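Long-range contact in putative uncharacterized protein TTHB187 (Thermus thermophilus HB8, PDB 3SK9), which cuts single-stranded DNA with its metal-dependent HD nuclease domain, the part crystallised here, as the endonuclease/helicase Cas3 of CRISPR antiviral defence: residues P25-M30 and R171-E176. Numbering follows the deposited sequence.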
ATOM      1  N   PRO A  25      14.099  -3.433   4.276  1.00 19.93           N
ATOM      2  CA  PRO A  25      13.937  -2.222   3.477  1.00 19.13           C
ATOM      3  C   PRO A  25      12.447  -1.837   3.345  1.00 17.71           C
ATOM      4  O   PRO A  25      11.594  -2.741   3.280  1.00 17.76           O
ATOM      5  CB  PRO A  25      14.505  -2.643   2.092  1.00 18.77           C
ATOM      6  CG  PRO A  25      15.554  -3.698   2.409  1.00 18.84           C
ATOM      7  CD  PRO A  25      14.963  -4.453   3.617  1.00 20.16           C
ATOM      8  N   LEU A  26      12.167  -0.547   3.216  1.00 16.17           N
ATOM      9  CA  LEU A  26      10.807  -0.071   2.986  1.00 14.55           C
ATOM     10  C   LEU A  26      10.261  -0.782   1.744  1.00 20.91           C
ATOM     11  O   LEU A  26       9.107  -1.203   1.733  1.00 17.60           O
ATOM     12  CB  LEU A  26      10.807   1.433   2.753  1.00 17.79           C
ATOM     13  CG  LEU A  26       9.428   2.065   2.473  1.00 17.48           C
ATOM     14  CD1 LEU A  26       8.427   1.687   3.543  1.00 20.42           C
ATOM     15  CD2 LEU A  26       9.615   3.598   2.423  1.00 22.99           C
ATOM     16  N   LEU A  27      11.072  -0.930   0.685  1.00 17.82           N
ATOM     17  CA  LEU A  27      10.532  -1.539  -0.546  1.00 23.23           C
ATOM     18  C   LEU A  27      10.051  -2.977  -0.301  1.00 18.10           C
ATOM     19  O   LEU A  27       9.048  -3.419  -0.896  1.00 19.25           O
ATOM     20  CB  LEU A  27      11.599  -1.563  -1.651  1.00 23.87           C
ATOM     21  CG  LEU A  27      11.171  -2.222  -2.954  1.00 23.64           C
ATOM     22  CD1 LEU A  27       9.997  -1.511  -3.626  1.00 16.57           C
ATOM     23  CD2 LEU A  27      12.409  -2.272  -3.882  1.00 24.18           C
ATOM     24  N   ALA A  28      10.765  -3.717   0.561  1.00 18.47           N
ATOM     25  CA  ALA A  28      10.362  -5.076   0.919  1.00 15.98           C
ATOM     26  C   ALA A  28       8.996  -5.044   1.599  1.00 20.42           C
ATOM     27  O   ALA A  28       8.132  -5.879   1.307  1.00 18.51           O
ATOM     28  CB  ALA A  28      11.388  -5.725   1.824  1.00 18.49           C
ATOM     29  N   HIS A  29       8.798  -4.100   2.518  1.00 16.80           N
ATOM     30  CA  HIS A  29       7.528  -3.992   3.203  1.00 18.97           C
ATOM     31  C   HIS A  29       6.431  -3.626   2.208  1.00 21.72           C
ATOM     32  O   HIS A  29       5.322  -4.135   2.284  1.00 17.62           O
ATOM     33  CB  HIS A  29       7.596  -2.941   4.308  1.00 21.51           C
ATOM     34  CG  HIS A  29       6.295  -2.772   5.026  1.00 21.33           C
ATOM     35  ND1 HIS A  29       5.748  -3.759   5.809  1.00 28.78           N
ATOM     36  CD2 HIS A  29       5.414  -1.743   5.050  1.00 30.33           C
ATOM     37  CE1 HIS A  29       4.588  -3.349   6.293  1.00 29.55           C
ATOM     38  NE2 HIS A  29       4.362  -2.127   5.850  1.00 27.43           N
ATOM     39  N   MET A  30       6.727  -2.742   1.266  1.00 15.06           N
ATOM     40  CA  MET A  30       5.693  -2.335   0.276  1.00 14.72           C
ATOM     41  C   MET A  30       5.307  -3.507  -0.627  1.00 18.82           C
ATOM     42  O   MET A  30       4.122  -3.738  -0.936  1.00 17.97           O
ATOM     43  CB  MET A  30       6.185  -1.131  -0.577  1.00 17.88           C
ATOM     44  CG  MET A  30       6.291   0.242   0.178  1.00 24.07           C
ATOM     45  SD  MET A  30       7.292   1.447  -0.814  1.00 28.85           S
ATOM     46  CE  MET A  30       6.218   1.690  -2.220  1.00 44.38           C
ATOM     47  N   ARG A 171       9.428   8.608  -6.060  1.00 19.92           N
ATOM     48  CA  ARG A 171       8.831   8.248  -7.344  1.00 20.65           C
ATOM     49  C   ARG A 171       9.390   6.916  -7.835  1.00 23.16           C
ATOM     50  O   ARG A 171       8.655   6.068  -8.398  1.00 19.01           O
ATOM     51  CB  ARG A 171       9.060   9.371  -8.356  1.00 19.40           C
ATOM     52  CG  ARG A 171       8.386  10.707  -7.843  1.00 29.03           C
ATOM     53  CD  ARG A 171       8.741  12.028  -8.590  1.00 47.00           C
ATOM     54  NE  ARG A 171       7.720  13.075  -8.333  1.00 39.66           N
ATOM     55  CZ  ARG A 171       7.476  13.639  -7.141  1.00 49.40           C
ATOM     56  NH1 ARG A 171       8.173  13.287  -6.046  1.00 42.83           N
ATOM     57  NH2 ARG A 171       6.517  14.555  -7.023  1.00 43.95           N
ATOM     58  N   TRP A 172      10.690   6.712  -7.583  1.00 21.91           N
ATOM     59  CA  TRP A 172      11.352   5.429  -7.905  1.00 19.73           C
ATOM     60  C   TRP A 172      10.667   4.245  -7.217  1.00 19.19           C
ATOM     61  O   TRP A 172      10.366   3.215  -7.847  1.00 19.04           O
ATOM     62  CB  TRP A 172      12.833   5.494  -7.499  1.00 22.60           C
ATOM     63  CG  TRP A 172      13.692   4.319  -8.008  1.00 22.95           C
ATOM     64  CD1 TRP A 172      14.520   4.300  -9.114  1.00 27.28           C
ATOM     65  CD2 TRP A 172      13.850   3.047  -7.374  1.00 20.14           C
ATOM     66  NE1 TRP A 172      15.130   3.068  -9.231  1.00 27.79           N
ATOM     67  CE2 TRP A 172      14.737   2.279  -8.179  1.00 24.32           C
ATOM     68  CE3 TRP A 172      13.299   2.466  -6.226  1.00 21.95           C
ATOM     69  CZ2 TRP A 172      15.093   0.965  -7.854  1.00 25.30           C
ATOM     70  CZ3 TRP A 172      13.654   1.168  -5.898  1.00 23.81           C
ATOM     71  CH2 TRP A 172      14.533   0.426  -6.724  1.00 25.26           C
ATOM     72  N   LEU A 173      10.344   4.414  -5.942  1.00 19.27           N
ATOM     73  CA  LEU A 173       9.699   3.322  -5.208  1.00 18.82           C
ATOM     74  C   LEU A 173       8.298   2.986  -5.754  1.00 22.52           C
ATOM     75  O   LEU A 173       7.929   1.815  -5.925  1.00 19.53           O
ATOM     76  CB  LEU A 173       9.577   3.709  -3.731  1.00 21.84           C
ATOM     77  CG  LEU A 173      10.866   3.606  -2.925  1.00 21.09           C
ATOM     78  CD1 LEU A 173      10.712   4.300  -1.644  1.00 21.85           C
ATOM     79  CD2 LEU A 173      11.292   2.118  -2.694  1.00 20.75           C
ATOM     80  N   LEU A 174       7.492   4.009  -5.994  1.00 22.66           N
ATOM     81  CA  LEU A 174       6.182   3.761  -6.621  1.00 21.84           C
ATOM     82  C   LEU A 174       6.306   3.036  -7.978  1.00 24.30           C
ATOM     83  O   LEU A 174       5.570   2.110  -8.276  1.00 23.83           O
ATOM     84  CB  LEU A 174       5.454   5.088  -6.826  1.00 23.13           C
ATOM     85  CG  LEU A 174       4.074   4.878  -7.504  1.00 26.35           C
ATOM     86  CD1 LEU A 174       3.138   5.965  -7.035  1.00 27.81           C
ATOM     87  CD2 LEU A 174       4.198   4.866  -9.057  1.00 27.11           C
ATOM     88  N   GLU A 175       7.241   3.468  -8.820  1.00 21.55           N
ATOM     89  CA  GLU A 175       7.418   2.827 -10.106  1.00 29.31           C
ATOM     90  C   GLU A 175       7.846   1.366  -9.907  1.00 27.69           C
ATOM     91  O   GLU A 175       7.390   0.476 -10.611  1.00 23.80           O
ATOM     92  CB  GLU A 175       8.441   3.646 -10.922  1.00 32.52           C
ATOM     93  CG  GLU A 175       8.466   3.360 -12.365  1.00 37.19           C
ATOM     94  CD  GLU A 175       7.151   3.640 -13.064  1.00 30.36           C
ATOM     95  OE1 GLU A 175       6.427   4.607 -12.703  1.00 39.90           O
ATOM     96  OE2 GLU A 175       6.848   2.840 -13.984  1.00 48.89           O
ATOM     97  N   GLU A 176       8.702   1.088  -8.928  1.00 21.02           N
ATOM     98  CA  GLU A 176       9.140  -0.293  -8.707  1.00 26.16           C
ATOM     99  C   GLU A 176       7.985  -1.254  -8.327  1.00 21.06           C
ATOM    100  O   GLU A 176       7.973  -2.388  -8.743  1.00 27.14           O
ATOM    101  CB  GLU A 176      10.237  -0.319  -7.654  1.00 24.65           C
ATOM    102  CG  GLU A 176      10.902  -1.643  -7.440  1.00 33.67           C
ATOM    103  CD  GLU A 176      11.963  -1.991  -8.491  1.00 36.67           C
ATOM    104  OE1 GLU A 176      12.153  -1.250  -9.480  1.00 35.31           O
ATOM    105  OE2 GLU A 176      12.615  -3.035  -8.356  1.00 44.75           O
TER
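Leu27 and Leu173 are the residues whose CA atoms come nearest, 6.8 Å apart, where the segments of helices 26-43 and 165-181 run in roughly the same direction, 35° apart with axes 10.7 Å from each other. This is apolar helix-helix packing inside the helical core of the Cas3 HD nuclease domain, and no hydrogen bond spans it. Leu173 projects from its helix among Leu26, Leu27 and Met30. Its CD2 branch meets Leu27 CB at 3.8 Å, while CD1 reaches CD2 of Leu26 more loosely, at 4.3 Å. With CG anti to its backbone N (chi1 178°), Leu27 extends both methyls to the aliphatic part of Glu176: CD1 and CD2 each lie 3.9 Å from Glu176 CG. The acidic end of Glu176 turns to salt bridges with Arg179 and Arg180 on its own helix, and its OE1 lies over one face of the Trp172 ring, offset toward the rim. Leu15 of helix 10-16 touches both Leu27 and Trp172. His29, which takes no part in this packing, is one of the divalent-metal-binding residues, with His74, Asp75 and Asp210, and its NE2 is hydrogen-bonded to Asp210 OD1. Met30 bends at chi3 (67°), bringing CE to 4.2 Å from Leu173 CB. At the indole, Leu27 CD2 approaches the ring edge near its plane, 4.2 Å from Trp172 CZ3.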